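PDB 2Q74: inositol-1-monophosphatase SuhB from Mycobacterium tuberculosis, which probably dephosphorylates inositol 1-phosphate to free myo-inositol, with magnesium as cofactor, in the last step of myo-inositol biosynthesis from glucose 6-phosphate. Local coordinates for residues 13-18 / 99-104. Numbering follows the deposited sequence.
Sequences SVAENL and VTWVLD
The closest CA atoms across the two segments are those of Ala15, on helix 8-33, and Trp101, on strand 100-104, 9.0 Å apart. The strand runs parallel to 80-81 and antiparallel to 120-127. Trp101 provides nearly all of the strand's share of the contact, and the segments bury 125 Å² between them. Within 13-18 the backbone is regular helix, with Asn17 N bonded to Ser13 O and Leu18 N to Val14 O. Trp101 points toward the helix: CG stands anti to its own carbonyl carbon (chi1 -62°), which carries the benzo half of the ring across to Val14 and Ala15. The methyl CB of Ala15 lies at the ring edge, close to its plane, 4.2 Å from Trp101 CZ3. The side chain of Val14 crosses the indole at roughly a right angle and meets the same benzo end obliquely through CG2; the spacing modelled there is too short to be trusted at 2.6 Å resolution. Val99 CG1, two residues earlier in the chain, lies over one face of the indole, 3.5 Å above its plane and off-centre. Trp101 NE1 is hydrogen-bonded to Asp78 OD2, so the buried indole has its polar atom satisfied while its hydrocarbon end faces the helix. Leu71 of helix 55-74 and Ile123 and Ala125 of strand 120-127 also touch Trp101. Helices 8-33 and 55-74 thus pack on this sheet in the layered alpha-beta-alpha-beta-alpha sandwich of the inositol monophosphatase superfamily. The same strand ends at Asp104, which by similarity binds both magnesium ions; here its carboxylate lies close to those of Glu83 and Asp235, consistent with a metal-binding acidic cluster.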
loop_
_atom_site.group_PDB
_atom_site.type_symbol
_atom_site.label_atom_id
_atom_site.label_comp_id
_atom_site.label_asym_id
_atom_site.label_seq_id
_atom_site.Cartn_x
_atom_site.Cartn_y
_atom_site.Cartn_z
ATOM N N SER A 13 -20.720 12.602 -13.887
ATOM C CA SER A 13 -21.348 13.125 -12.682
ATOM C C SER A 13 -22.116 12.056 -11.941
ATOM O O SER A 13 -22.001 11.935 -10.728
ATOM C CB SER A 13 -22.282 14.270 -13.012
ATOM O OG SER A 13 -21.500 15.416 -13.229
ATOM N N VAL A 14 -22.902 11.279 -12.677
ATOM C CA VAL A 14 -23.634 10.196 -12.063
ATOM C C VAL A 14 -22.634 9.158 -11.549
ATOM O O VAL A 14 -22.856 8.525 -10.513
ATOM C CB VAL A 14 -24.668 9.565 -13.024
ATOM C CG1 VAL A 14 -25.577 10.619 -13.625
ATOM C CG2 VAL A 14 -23.979 8.829 -14.099
ATOM N N ALA A 15 -21.526 8.993 -12.271
ATOM C CA ALA A 15 -20.490 8.056 -11.855
ATOM C C ALA A 15 -19.846 8.526 -10.556
ATOM O O ALA A 15 -19.606 7.717 -9.670
ATOM C CB ALA A 15 -19.439 7.890 -12.948
ATOM N N GLU A 16 -19.575 9.830 -10.461
ATOM C CA GLU A 16 -18.916 10.418 -9.290
ATOM C C GLU A 16 -19.820 10.298 -8.069
ATOM O O GLU A 16 -19.402 9.916 -6.969
ATOM C CB GLU A 16 -18.569 11.884 -9.531
ATOM C CG GLU A 16 -17.425 12.101 -10.528
ATOM C CD GLU A 16 -17.334 13.540 -11.065
ATOM O OE1 GLU A 16 -18.340 14.288 -10.995
ATOM O OE2 GLU A 16 -16.247 13.909 -11.571
ATOM N N ASN A 17 -21.083 10.620 -8.281
ATOM C CA ASN A 17 -22.055 10.617 -7.210
ATOM C C ASN A 17 -22.311 9.221 -6.678
ATOM O O ASN A 17 -22.328 9.005 -5.473
ATOM C CB ASN A 17 -23.345 11.250 -7.700
ATOM C CG ASN A 17 -23.211 12.735 -7.929
ATOM O OD1 ASN A 17 -22.394 13.397 -7.319
ATOM N ND2 ASN A 17 -24.021 13.261 -8.812
ATOM N N LEU A 18 -22.490 8.269 -7.577
ATOM C CA LEU A 18 -22.727 6.894 -7.167
ATOM C C LEU A 18 -21.524 6.295 -6.448
ATOM O O LEU A 18 -21.687 5.603 -5.431
ATOM C CB LEU A 18 -23.096 6.020 -8.360
ATOM C CG LEU A 18 -24.472 6.240 -8.963
ATOM C CD1 LEU A 18 -24.788 5.093 -9.870
ATOM C CD2 LEU A 18 -25.530 6.354 -7.896
ATOM N N VAL A 99 -26.021 3.081 -22.920
ATOM C CA VAL A 99 -24.840 2.968 -22.051
ATOM C C VAL A 99 -24.955 1.800 -21.065
ATOM O O VAL A 99 -26.038 1.494 -20.576
ATOM C CB VAL A 99 -24.618 4.261 -21.243
ATOM C CG1 VAL A 99 -24.007 3.952 -19.883
ATOM C CG2 VAL A 99 -23.759 5.231 -22.011
ATOM N N THR A 100 -23.824 1.170 -20.774
ATOM C CA THR A 100 -23.767 0.046 -19.851
ATOM C C THR A 100 -22.891 0.396 -18.654
ATOM O O THR A 100 -21.738 0.807 -18.815
ATOM C CB THR A 100 -23.182 -1.209 -20.519
ATOM O OG1 THR A 100 -24.100 -1.698 -21.496
ATOM C CG2 THR A 100 -22.903 -2.314 -19.481
ATOM N N TRP A 101 -23.433 0.216 -17.457
ATOM C CA TRP A 101 -22.685 0.524 -16.250
ATOM C C TRP A 101 -21.947 -0.712 -15.786
ATOM O O TRP A 101 -22.562 -1.727 -15.484
ATOM C CB TRP A 101 -23.607 1.084 -15.179
ATOM C CG TRP A 101 -24.208 2.339 -15.654
ATOM C CD1 TRP A 101 -25.342 2.458 -16.375
ATOM C CD2 TRP A 101 -23.679 3.658 -15.500
ATOM N NE1 TRP A 101 -25.579 3.775 -16.666
ATOM C CE2 TRP A 101 -24.570 4.537 -16.148
ATOM C CE3 TRP A 101 -22.539 4.189 -14.869
ATOM C CZ2 TRP A 101 -24.365 5.921 -16.197
ATOM C CZ3 TRP A 101 -22.328 5.566 -14.911
ATOM C CH2 TRP A 101 -23.244 6.418 -15.576
ATOM N N VAL A 102 -20.619 -0.625 -15.782
ATOM C CA VAL A 102 -19.759 -1.727 -15.372
ATOM C C VAL A 102 -19.256 -1.416 -13.978
ATOM O O VAL A 102 -18.641 -0.369 -13.765
ATOM C CB VAL A 102 -18.538 -1.868 -16.289
ATOM C CG1 VAL A 102 -17.734 -3.116 -15.942
ATOM C CG2 VAL A 102 -18.970 -1.903 -17.759
ATOM N N LEU A 103 -19.507 -2.304 -13.019
ATOM C CA LEU A 103 -19.141 -1.941 -11.671
ATOM C C LEU A 103 -18.577 -3.025 -10.753
ATOM O O LEU A 103 -18.774 -4.217 -10.975
ATOM C CB LEU A 103 -20.263 -1.134 -11.018
ATOM C CG LEU A 103 -21.684 -1.639 -10.821
ATOM C CD1 LEU A 103 -22.647 -0.544 -11.293
ATOM C CD2 LEU A 103 -21.955 -2.884 -11.564
ATOM N N ASP A 104 -17.801 -2.564 -9.770
ATOM C CA ASP A 104 -17.305 -3.387 -8.678
ATOM C C ASP A 104 -17.466 -2.604 -7.368
ATOM O O ASP A 104 -16.786 -1.591 -7.144
ATOM C CB ASP A 104 -15.841 -3.790 -8.863
ATOM C CG ASP A 104 -15.412 -4.890 -7.888
ATOM O OD1 ASP A 104 -16.207 -5.225 -6.991
ATOM O OD2 ASP A 104 -14.295 -5.431 -8.009
#